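Local coordinates for protein glutathione S-transferase (Bombyx mori, PDB 3AY8) that probably catalyses the conjugation of glutathione to electrophilic compounds, working as a homodimeric cytosolic transferase, at residues Ala105-Lys110 against Asp132-Thr137; Ser136-Leu141 against Ser178-Ile183; Leu171-Asp176 against Arg204-Ala209; Ser162-Met167 against Arg185-Cys190. All coordinates share one frame; numbering follows the deposited sequence. Where two conformers were deposited one is given.

Contact 1: Ala105-Lys110 against Asp132-Thr137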
# COMPACT_ATOMS: atom_id res chain seq x y z
N ALA A 105 2.36 1.12 2.09
CA ALA A 105 3.04 -0.09 2.59
C ALA A 105 4.12 0.16 3.63
O ALA A 105 4.50 -0.76 4.36
CB ALA A 105 3.64 -0.88 1.41
N SER A 106 4.66 1.38 3.68
CA SER A 106 5.78 1.68 4.59
C SER A 106 5.47 2.84 5.53
O SER A 106 5.54 2.69 6.75
CB SER A 106 7.07 2.02 3.81
OG SER A 106 7.49 0.91 3.05
N LEU A 107 5.11 3.98 4.96
CA LEU A 107 4.98 5.20 5.75
C LEU A 107 3.80 5.15 6.72
O LEU A 107 3.99 5.19 7.94
CB LEU A 107 4.95 6.45 4.87
CG LEU A 107 4.86 7.83 5.56
CD1 LEU A 107 5.96 8.08 6.59
CD2 LEU A 107 4.87 8.92 4.52
N TYR A 108 2.58 5.08 6.20
CA TYR A 108 1.44 5.17 7.09
C TYR A 108 1.32 3.94 7.97
O TYR A 108 0.84 4.03 9.10
CB TYR A 108 0.11 5.48 6.37
CG TYR A 108 -0.95 5.85 7.41
CD1 TYR A 108 -0.85 7.07 8.10
CD2 TYR A 108 -1.95 4.95 7.78
CE1 TYR A 108 -1.77 7.42 9.08
CE2 TYR A 108 -2.89 5.29 8.79
CZ TYR A 108 -2.78 6.53 9.42
OH TYR A 108 -3.67 6.92 10.40
N VAL A 109 1.76 2.80 7.45
CA VAL A 109 1.82 1.55 8.19
C VAL A 109 2.63 1.70 9.50
O VAL A 109 2.22 1.21 10.55
CB VAL A 109 2.45 0.42 7.30
CG1 VAL A 109 3.00 -0.73 8.14
CG2 VAL A 109 1.42 -0.07 6.32
N LYS A 110 3.76 2.39 9.41
CA LYS A 110 4.66 2.54 10.56
C LYS A 110 4.21 3.65 11.52
O LYS A 110 4.46 3.57 12.72
CB LYS A 110 6.09 2.78 10.07
CG LYS A 110 6.72 1.51 9.48
CD LYS A 110 8.09 1.79 8.89
CE LYS A 110 8.54 0.60 8.00
NZ LYS A 110 10.00 0.74 7.72
N ASP A 132 12.55 3.50 15.48
CA ASP A 132 13.62 3.21 14.53
C ASP A 132 13.07 2.79 13.17
O ASP A 132 13.60 3.18 12.13
CB ASP A 132 14.52 2.10 15.05
CG ASP A 132 15.29 2.49 16.29
OD1 ASP A 132 15.25 3.68 16.69
OD2 ASP A 132 15.92 1.60 16.88
N ASP A 133 12.02 1.98 13.19
CA ASP A 133 11.39 1.47 11.97
C ASP A 133 10.84 2.64 11.15
O ASP A 133 11.12 2.74 9.96
CB ASP A 133 10.29 0.47 12.32
CG ASP A 133 9.95 -0.48 11.17
OD1 ASP A 133 10.73 -0.56 10.18
OD2 ASP A 133 8.88 -1.12 11.25
N LEU A 134 10.09 3.53 11.80
CA LEU A 134 9.56 4.70 11.13
C LEU A 134 10.69 5.61 10.61
O LEU A 134 10.63 6.07 9.48
CB LEU A 134 8.60 5.50 12.03
CG LEU A 134 8.05 6.80 11.42
CD1 LEU A 134 7.34 6.59 10.06
CD2 LEU A 134 7.13 7.54 12.40
N ASN A 135 11.70 5.85 11.44
CA ASN A 135 12.83 6.69 11.04
C ASN A 135 13.58 6.17 9.82
O ASN A 135 14.02 6.96 8.98
CB ASN A 135 13.76 6.95 12.24
CG ASN A 135 13.27 8.10 13.13
OD1 ASN A 135 13.58 8.16 14.33
ND2 ASN A 135 12.51 9.01 12.55
N SER A 136 13.68 4.85 9.67
CA SER A 136 14.26 4.26 8.47
C SER A 136 13.43 4.58 7.20
O SER A 136 13.99 4.85 6.11
CB SER A 136 14.39 2.74 8.65
OG SER A 136 14.64 2.12 7.40
N THR A 137 12.11 4.57 7.35
CA THR A 137 11.21 4.95 6.25
C THR A 137 11.28 6.45 5.99
O THR A 137 11.30 6.87 4.83
CB THR A 137 9.77 4.45 6.52
OG1 THR A 137 9.77 3.03 6.35
CG2 THR A 137 8.76 5.08 5.53
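A lysine-centred polar cluster beside an apolar seam, Lys110 on Asp133 and Thr137 next to Leu107 on Leu134, joins helices 90-120 and 128-147 in the all-helical C-terminal domain of the GST fold. The two segments run roughly antiparallel, at 144°, with their axes 9.3 Å apart. Lys110 sets off with CG anti to its carbonyl carbon (chi1 -72°) and then stretches out fully, passing the Asp133 side chain at about a right angle. On the way its CB rests against Leu134 CD1. Leu134 CD1 also meets Leu107 CD1 at 4.0 Å, and Thr137 CG2 comes 3.8 Å from Leu107 CA. Leu107 and Leu134 lean on helix 158-173 as well, through Ile163 and Ile170, while Ala105 and Val109 pack on Ser104 and Val109 of the second subunit. Helix 90-120 thus serves both the domain core and the dimer contact. The ammonium finds three acceptors on one helix. Lys110 NZ forms a salt bridge to Asp133 OD1 at 2.9 Å, reached from above the carboxylate plane. A longer bond goes to Asp133 O, 3.2 Å from Lys110 NZ, and the shortest runs from Lys110 NZ to Thr137 OG1 at 2.7 Å.

Contact 2: Ser136-Leu141 against Ser178-Ile183; sequences STLSFL and SSFPNI
Ser139 and Phe180 bring their backbones to 6.8 Å between CA atoms, and Leu141 and Ile183 theirs to 7.3 Å, where the chain turns into helix 181-190 beside helix 128-147. Phe180 holds the N-cap position of that helix, and a chi1 of -44° sets its CG anti to the carbonyl carbon, beside the backbone N. The ring lies against the helix wall, with Leu138 C over the centre of one face, 4.2 Å above the plane. Leu138 CB touches Phe180 CE2 (3.6 Å), whereas Ser139 CA comes obliquely to Phe180 CE1. One turn on, Ile183 reaches with CD1 to Leu138 O at 3.4 Å and to Leu141 CD2 at 4.0 Å, the isoleucine and Leu141 crossing at about a right angle. No hydrogen bond links the two segments. Asn142, the next residue of helix 128-147, however, accepts at OD1 the backbone N-H of Asn182 and, weakly, that of Ile183, doing for the first turn what the phenylalanine side chain cannot. Met167 of helix 158-173 packs on Leu138, Leu141 and Ile183. With Phe180 as its N-cap residue, the start of helix 181-190 thus packs on helix 128-147 in the helical C-terminal domain of the GST fold.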
# COMPACT_ATOMS: atom_id res chain seq x y z
N SER A 136 13.68 4.85 9.67
CA SER A 136 14.26 4.26 8.47
C SER A 136 13.43 4.58 7.20
O SER A 136 13.99 4.85 6.11
CB SER A 136 14.39 2.74 8.65
OG SER A 136 14.64 2.12 7.40
N THR A 137 12.11 4.57 7.35
CA THR A 137 11.21 4.95 6.25
C THR A 137 11.28 6.45 5.99
O THR A 137 11.30 6.87 4.83
CB THR A 137 9.77 4.45 6.52
OG1 THR A 137 9.77 3.03 6.35
CG2 THR A 137 8.76 5.08 5.53
N LEU A 138 11.38 7.25 7.05
CA LEU A 138 11.58 8.70 6.85
C LEU A 138 12.87 9.01 6.09
O LEU A 138 12.92 9.95 5.29
CB LEU A 138 11.55 9.46 8.19
CG LEU A 138 10.22 9.41 8.96
CD1 LEU A 138 10.27 10.34 10.17
CD2 LEU A 138 9.03 9.74 8.04
N SER A 139 13.92 8.24 6.36
CA SER A 139 15.20 8.45 5.70
C SER A 139 15.10 8.26 4.19
O SER A 139 15.68 9.02 3.42
CB SER A 139 16.27 7.53 6.29
OG SER A 139 17.50 7.75 5.63
N PHE A 140 14.34 7.25 3.78
CA PHE A 140 14.04 6.98 2.38
C PHE A 140 13.27 8.14 1.75
O PHE A 140 13.60 8.59 0.66
CB PHE A 140 13.22 5.70 2.26
CG PHE A 140 13.98 4.53 1.73
CD1 PHE A 140 13.78 4.10 0.42
CD2 PHE A 140 14.88 3.85 2.54
CE1 PHE A 140 14.48 3.01 -0.08
CE2 PHE A 140 15.59 2.75 2.05
CZ PHE A 140 15.39 2.32 0.74
N LEU A 141 12.24 8.62 2.46
CA LEU A 141 11.47 9.78 2.00
C LEU A 141 12.40 10.99 1.84
O LEU A 141 12.31 11.73 0.88
CB LEU A 141 10.33 10.11 2.97
CG LEU A 141 9.50 11.37 2.64
CD1 LEU A 141 8.93 11.36 1.17
CD2 LEU A 141 8.37 11.57 3.67
N SER A 178 14.73 16.56 12.46
CA SER A 178 15.94 17.39 12.26
C SER A 178 16.98 16.67 11.40
O SER A 178 17.74 17.31 10.67
CB SER A 178 16.55 17.80 13.61
OG SER A 178 16.99 16.66 14.34
N SER A 179 16.99 15.34 11.46
CA SER A 179 17.88 14.53 10.63
C SER A 179 17.48 14.51 9.15
O SER A 179 18.21 14.00 8.30
CB SER A 179 17.93 13.09 11.16
OG SER A 179 18.58 13.00 12.41
N PHE A 180 16.31 15.08 8.83
CA PHE A 180 15.81 15.03 7.45
C PHE A 180 15.48 16.40 6.88
O PHE A 180 14.30 16.76 6.78
CB PHE A 180 14.61 14.07 7.36
CG PHE A 180 14.80 12.78 8.10
CD1 PHE A 180 15.80 11.88 7.74
CD2 PHE A 180 13.96 12.45 9.17
CE1 PHE A 180 15.98 10.69 8.43
CE2 PHE A 180 14.12 11.26 9.87
CZ PHE A 180 15.14 10.37 9.50
N PRO A 181 16.52 17.17 6.48
CA PRO A 181 16.29 18.53 6.01
C PRO A 181 15.39 18.62 4.76
O PRO A 181 14.70 19.62 4.58
CB PRO A 181 17.71 19.08 5.71
CG PRO A 181 18.60 17.88 5.67
CD PRO A 181 17.96 16.84 6.56
N ASN A 182 15.42 17.59 3.91
CA ASN A 182 14.57 17.59 2.69
C ASN A 182 13.07 17.48 2.99
O ASN A 182 12.26 18.12 2.32
CB ASN A 182 15.02 16.53 1.68
CG ASN A 182 16.47 16.74 1.22
OD1 ASN A 182 16.93 17.88 1.06
ND2 ASN A 182 17.19 15.65 1.01
N ILE A 183 12.72 16.66 3.98
CA ILE A 183 11.34 16.61 4.50
C ILE A 183 10.94 17.95 5.12
O ILE A 183 9.83 18.44 4.91
CB ILE A 183 11.12 15.46 5.54
CG1 ILE A 183 11.51 14.09 4.95
CG2 ILE A 183 9.64 15.44 6.02
CD1 ILE A 183 11.36 12.91 5.91

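Contact 3: Leu171-Asp176 against Arg204-Ala209; sequences LAVGWD and RTFGDA
Ala172 O, near the C-terminal end of helix 158-173, is gripped by a water and by Lys211 NZ, and Gly207 CA lies 3.6 Å from it. The contact belongs to the helical C-terminal domain of the GST fold, where the end of helix 158-173 butts against the middle of helix 196-213. The water donates to Ala172 O at 2.7 Å and, by a longer bond of 3.3 Å, to Asp208 OD1, tying the two segments together although no direct hydrogen bond does. The carbonyl therefore accepts hydrogen bonds from a water and from Lys211 NZ, a polarising pair that probably suits the negative end of a helix. Gly207 is the point of closest backbone approach. Carrying no side chain, it lets its CA come within 4.1 Å of Val173 CA, and Ala172 CB lies 4.0 Å from Gly207 CA. Just after Val173, Gly174 leaves helical geometry with phi 110°. The apolar part lies to one side: Phe206 has CG anti to its backbone N (chi1 173°), and both it and Val173 also pack on Cys115 of helix 90-120. The methyl Val173 CG2 meets the ring obliquely, 3.7 Å from Phe206 CE2.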
# COMPACT_ATOMS: atom_id res chain seq x y z
N LEU A 171 3.84 14.25 12.53
CA LEU A 171 4.38 15.53 12.95
C LEU A 171 3.50 16.20 14.02
O LEU A 171 4.02 16.87 14.91
CB LEU A 171 4.63 16.48 11.76
CG LEU A 171 5.78 16.12 10.81
CD1 LEU A 171 5.83 17.06 9.60
CD2 LEU A 171 7.13 16.09 11.54
N ALA A 172 2.18 16.01 13.94
CA ALA A 172 1.26 16.57 14.94
C ALA A 172 1.32 15.81 16.28
O ALA A 172 1.03 16.39 17.33
CB ALA A 172 -0.17 16.62 14.42
N VAL A 173 1.68 14.53 16.22
CA VAL A 173 1.99 13.76 17.42
C VAL A 173 3.28 14.32 18.05
O VAL A 173 3.40 14.37 19.27
CB VAL A 173 2.16 12.23 17.12
CG1 VAL A 173 2.57 11.47 18.38
CG2 VAL A 173 0.85 11.64 16.59
N GLY A 174 4.20 14.77 17.22
CA GLY A 174 5.50 15.23 17.68
C GLY A 174 6.55 14.22 17.24
O GLY A 174 6.68 13.14 17.82
N TRP A 175 7.27 14.56 16.18
CA TRP A 175 8.35 13.73 15.71
C TRP A 175 9.51 14.65 15.39
O TRP A 175 9.31 15.73 14.84
CB TRP A 175 7.94 12.92 14.48
CG TRP A 175 8.73 11.65 14.34
CD1 TRP A 175 9.81 11.45 13.55
CD2 TRP A 175 8.50 10.42 15.05
NE1 TRP A 175 10.27 10.16 13.70
CE2 TRP A 175 9.49 9.51 14.62
CE3 TRP A 175 7.55 10.00 15.99
CZ2 TRP A 175 9.56 8.19 15.10
CZ3 TRP A 175 7.62 8.69 16.47
CH2 TRP A 175 8.61 7.80 16.02
N ASP A 176 10.71 14.20 15.75
CA ASP A 176 11.96 14.92 15.48
C ASP A 176 12.44 14.50 14.09
O ASP A 176 12.89 13.37 13.89
CB ASP A 176 12.99 14.58 16.59
CG ASP A 176 14.41 15.09 16.28
OD1 ASP A 176 14.59 15.96 15.40
OD2 ASP A 176 15.37 14.58 16.95
N ARG A 204 -3.99 17.83 13.62
CA ARG A 204 -3.88 18.31 14.99
C ARG A 204 -4.83 17.57 15.93
O ARG A 204 -4.45 17.25 17.05
CB ARG A 204 -4.08 19.82 15.09
CG ARG A 204 -3.53 20.43 16.40
CD ARG A 204 -3.15 21.90 16.22
NE ARG A 204 -4.22 22.62 15.53
CZ ARG A 204 -4.14 23.12 14.31
NH1 ARG A 204 -5.20 23.73 13.80
NH2 ARG A 204 -3.02 23.04 13.60
N THR A 205 -6.04 17.28 15.48
CA THR A 205 -6.97 16.49 16.28
C THR A 205 -6.40 15.08 16.50
O THR A 205 -6.43 14.57 17.61
CB THR A 205 -8.38 16.39 15.64
OG1 THR A 205 -8.85 17.69 15.31
CG2 THR A 205 -9.37 15.75 16.59
N PHE A 206 -5.87 14.47 15.43
CA PHE A 206 -5.21 13.15 15.52
C PHE A 206 -4.06 13.24 16.53
O PHE A 206 -3.98 12.43 17.46
CB PHE A 206 -4.69 12.69 14.14
CG PHE A 206 -3.85 11.43 14.18
CD1 PHE A 206 -4.46 10.17 14.16
CD2 PHE A 206 -2.45 11.50 14.21
CE1 PHE A 206 -3.69 8.98 14.17
CE2 PHE A 206 -1.67 10.33 14.23
CZ PHE A 206 -2.28 9.08 14.22
N GLY A 207 -3.19 14.22 16.34
CA GLY A 207 -2.03 14.43 17.20
C GLY A 207 -2.40 14.58 18.67
O GLY A 207 -1.81 13.93 19.53
N ASP A 208 -3.39 15.42 18.95
CA ASP A 208 -3.86 15.64 20.33
C ASP A 208 -4.35 14.35 20.98
O ASP A 208 -4.02 14.07 22.14
CB ASP A 208 -4.94 16.72 20.38
CG ASP A 208 -4.42 18.12 20.06
OD1 ASP A 208 -3.19 18.31 19.91
OD2 ASP A 208 -5.24 19.05 19.95
N ALA A 209 -5.13 13.56 20.25
CA ALA A 209 -5.65 12.30 20.79
C ALA A 209 -4.54 11.29 21.12
O ALA A 209 -4.62 10.56 22.11
CB ALA A 209 -6.69 11.70 19.85
O HOH W 1 -0.91 18.23 17.56

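Contact 4: Ser162-Met167 against Arg185-Cys190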
# COMPACT_ATOMS: atom_id res chain seq x y z
N SER A 162 -1.07 12.51 -0.54
CA SER A 162 -1.14 11.33 0.34
C SER A 162 -0.03 11.32 1.39
O SER A 162 -0.28 11.10 2.58
CB SER A 162 -1.10 10.05 -0.50
OG SER A 162 -2.33 9.86 -1.19
N ILE A 163 1.21 11.53 0.94
CA ILE A 163 2.36 11.51 1.84
C ILE A 163 2.32 12.70 2.82
O ILE A 163 2.67 12.56 3.98
CB ILE A 163 3.70 11.40 1.05
CG1 ILE A 163 3.73 10.05 0.30
CG2 ILE A 163 4.90 11.50 1.97
CD1 ILE A 163 4.98 9.83 -0.60
N TYR A 164 1.82 13.85 2.37
CA TYR A 164 1.58 14.97 3.27
C TYR A 164 0.54 14.62 4.36
O TYR A 164 0.74 14.94 5.54
CB TYR A 164 1.20 16.23 2.47
CG TYR A 164 0.76 17.42 3.29
CD1 TYR A 164 1.46 17.81 4.44
CD2 TYR A 164 -0.36 18.18 2.91
CE1 TYR A 164 1.06 18.90 5.20
CE2 TYR A 164 -0.77 19.28 3.65
CZ TYR A 164 -0.06 19.63 4.81
OH TYR A 164 -0.43 20.72 5.56
N ALA A 165 -0.55 13.95 3.98
CA ALA A 165 -1.55 13.53 4.96
C ALA A 165 -0.94 12.62 6.02
O ALA A 165 -1.22 12.76 7.23
CB ALA A 165 -2.75 12.85 4.27
N SER A 166 -0.09 11.70 5.57
CA SER A 166 0.62 10.80 6.49
C SER A 166 1.60 11.57 7.40
O SER A 166 1.52 11.46 8.64
CB SER A 166 1.37 9.73 5.69
OG SER A 166 0.46 8.82 5.08
N MET A 167 2.51 12.32 6.79
CA MET A 167 3.55 13.07 7.52
C MET A 167 2.97 14.09 8.50
O MET A 167 3.47 14.23 9.61
CB MET A 167 4.50 13.79 6.54
CG MET A 167 5.52 12.88 5.90
SD MET A 167 6.47 11.92 7.09
CE MET A 167 7.17 13.17 8.19
N ARG A 185 12.01 20.92 4.33
CA ARG A 185 11.76 21.83 3.21
C ARG A 185 10.40 21.54 2.57
O ARG A 185 9.59 22.45 2.32
CB ARG A 185 12.86 21.67 2.16
CG ARG A 185 12.65 22.52 0.88
CD ARG A 185 13.45 21.99 -0.31
NE ARG A 185 12.80 20.84 -0.95
CZ ARG A 185 13.37 19.66 -1.18
NH1 ARG A 185 14.62 19.42 -0.81
NH2 ARG A 185 12.67 18.70 -1.79
N TRP A 186 10.16 20.27 2.28
CA TRP A 186 8.96 19.85 1.56
C TRP A 186 7.69 20.12 2.36
O TRP A 186 6.67 20.52 1.79
CB TRP A 186 9.11 18.38 1.16
CG TRP A 186 7.86 17.66 0.75
CD1 TRP A 186 7.30 17.64 -0.48
CD2 TRP A 186 7.05 16.82 1.58
NE1 TRP A 186 6.18 16.84 -0.48
CE2 TRP A 186 6.00 16.32 0.78
CE3 TRP A 186 7.10 16.43 2.93
CZ2 TRP A 186 5.01 15.46 1.27
CZ3 TRP A 186 6.13 15.58 3.43
CH2 TRP A 186 5.08 15.11 2.59
N ILE A 187 7.75 19.93 3.68
CA ILE A 187 6.57 20.08 4.53
C ILE A 187 6.08 21.54 4.62
O ILE A 187 4.89 21.79 4.78
CB ILE A 187 6.77 19.45 5.94
CG1 ILE A 187 5.42 19.23 6.63
CG2 ILE A 187 7.71 20.28 6.80
CD1 ILE A 187 4.71 17.97 6.17
N LYS A 188 7.01 22.49 4.48
CA LYS A 188 6.66 23.91 4.33
C LYS A 188 6.04 24.17 2.96
O LYS A 188 5.09 24.94 2.85
CB LYS A 188 7.89 24.80 4.48
CG LYS A 188 8.59 24.70 5.81
CD LYS A 188 9.89 25.48 5.74
CE LYS A 188 10.67 25.39 7.05
NZ LYS A 188 12.10 25.68 6.80
N ASP A 189 6.57 23.54 1.92
CA ASP A 189 5.94 23.65 0.59
C ASP A 189 4.53 23.05 0.56
O ASP A 189 3.67 23.55 -0.16
CB ASP A 189 6.81 23.01 -0.48
CG ASP A 189 7.97 23.90 -0.91
OD1 ASP A 189 7.87 25.14 -0.75
OD2 ASP A 189 8.99 23.35 -1.37
N CYS A 190 4.31 21.98 1.34
CA CYS A 190 2.98 21.37 1.44
C CYS A 190 1.90 22.33 1.97
O CYS A 190 0.74 22.18 1.65
CB CYS A 190 3.02 20.08 2.26
SG CYS A 190 3.83 18.69 1.42
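The Tyr164 ring carries Cys190 CB on one face, over its centre, and, in the conformer given, Ile187 CD1 at its edge. The indole of Trp186 has Cys190 SG on one face, 3.2 Å above the plane and offset toward the rim, while Tyr164 N and Met167 CG come to its edge. Cys190 thus serves both rings: its CB makes a CH-pi contact 3.6 Å from the Tyr164 centroid and only 13° off the normal, and its SG stands obliquely to the same ring at 4.4 Å from the centroid. With SG anti to the carbonyl carbon (chi1 -72°), the sulfur comes beside Tyr164 CB. Helices 158-173 and 181-190 meet here in the helical C-terminal domain of the GST fold, their segments crossing at 107° with axes 10.8 Å apart, a separation spanned by the Tyr164, Trp186 and Met167 side chains. Trp186 CH2 lies 3.5 Å from Tyr164 N and 3.7 Å from Ile163 CG2, and Trp186 CZ3 meets Met167 CG. Both rings send their polar ends beyond the contact, Tyr164 OH to Glu200 and Trp186 NE1 to Asp160. The chemistry between the segments is dispersion and CH-pi or sulfur-aromatic contact, and the outlying hydrogen bonds probably help fix how each ring is turned.

How the contacts relate
All four contacts lie in the helical C-terminal domain. Contacts 3 and 4 both use helix 158-173, and its Met167 touches Leu107 of contact 1 and Leu138 and Leu141 of contact 2. Contact 4 is the most central and purely apolar between its segments, with aromatic faces and sulfur. Contact 2, sharing helix 181-190 with it and helix 128-147 with contact 1, is buried too but farther out, made of aliphatic and phenyl packing. Contact 1 is only partly buried and adds a lysine salt bridge between partly exposed side chains. Contact 3, also buried, differs again, relying on close backbones, a glycine and a bridging water; Trp175 from its loop reaches Leu134 and Leu138.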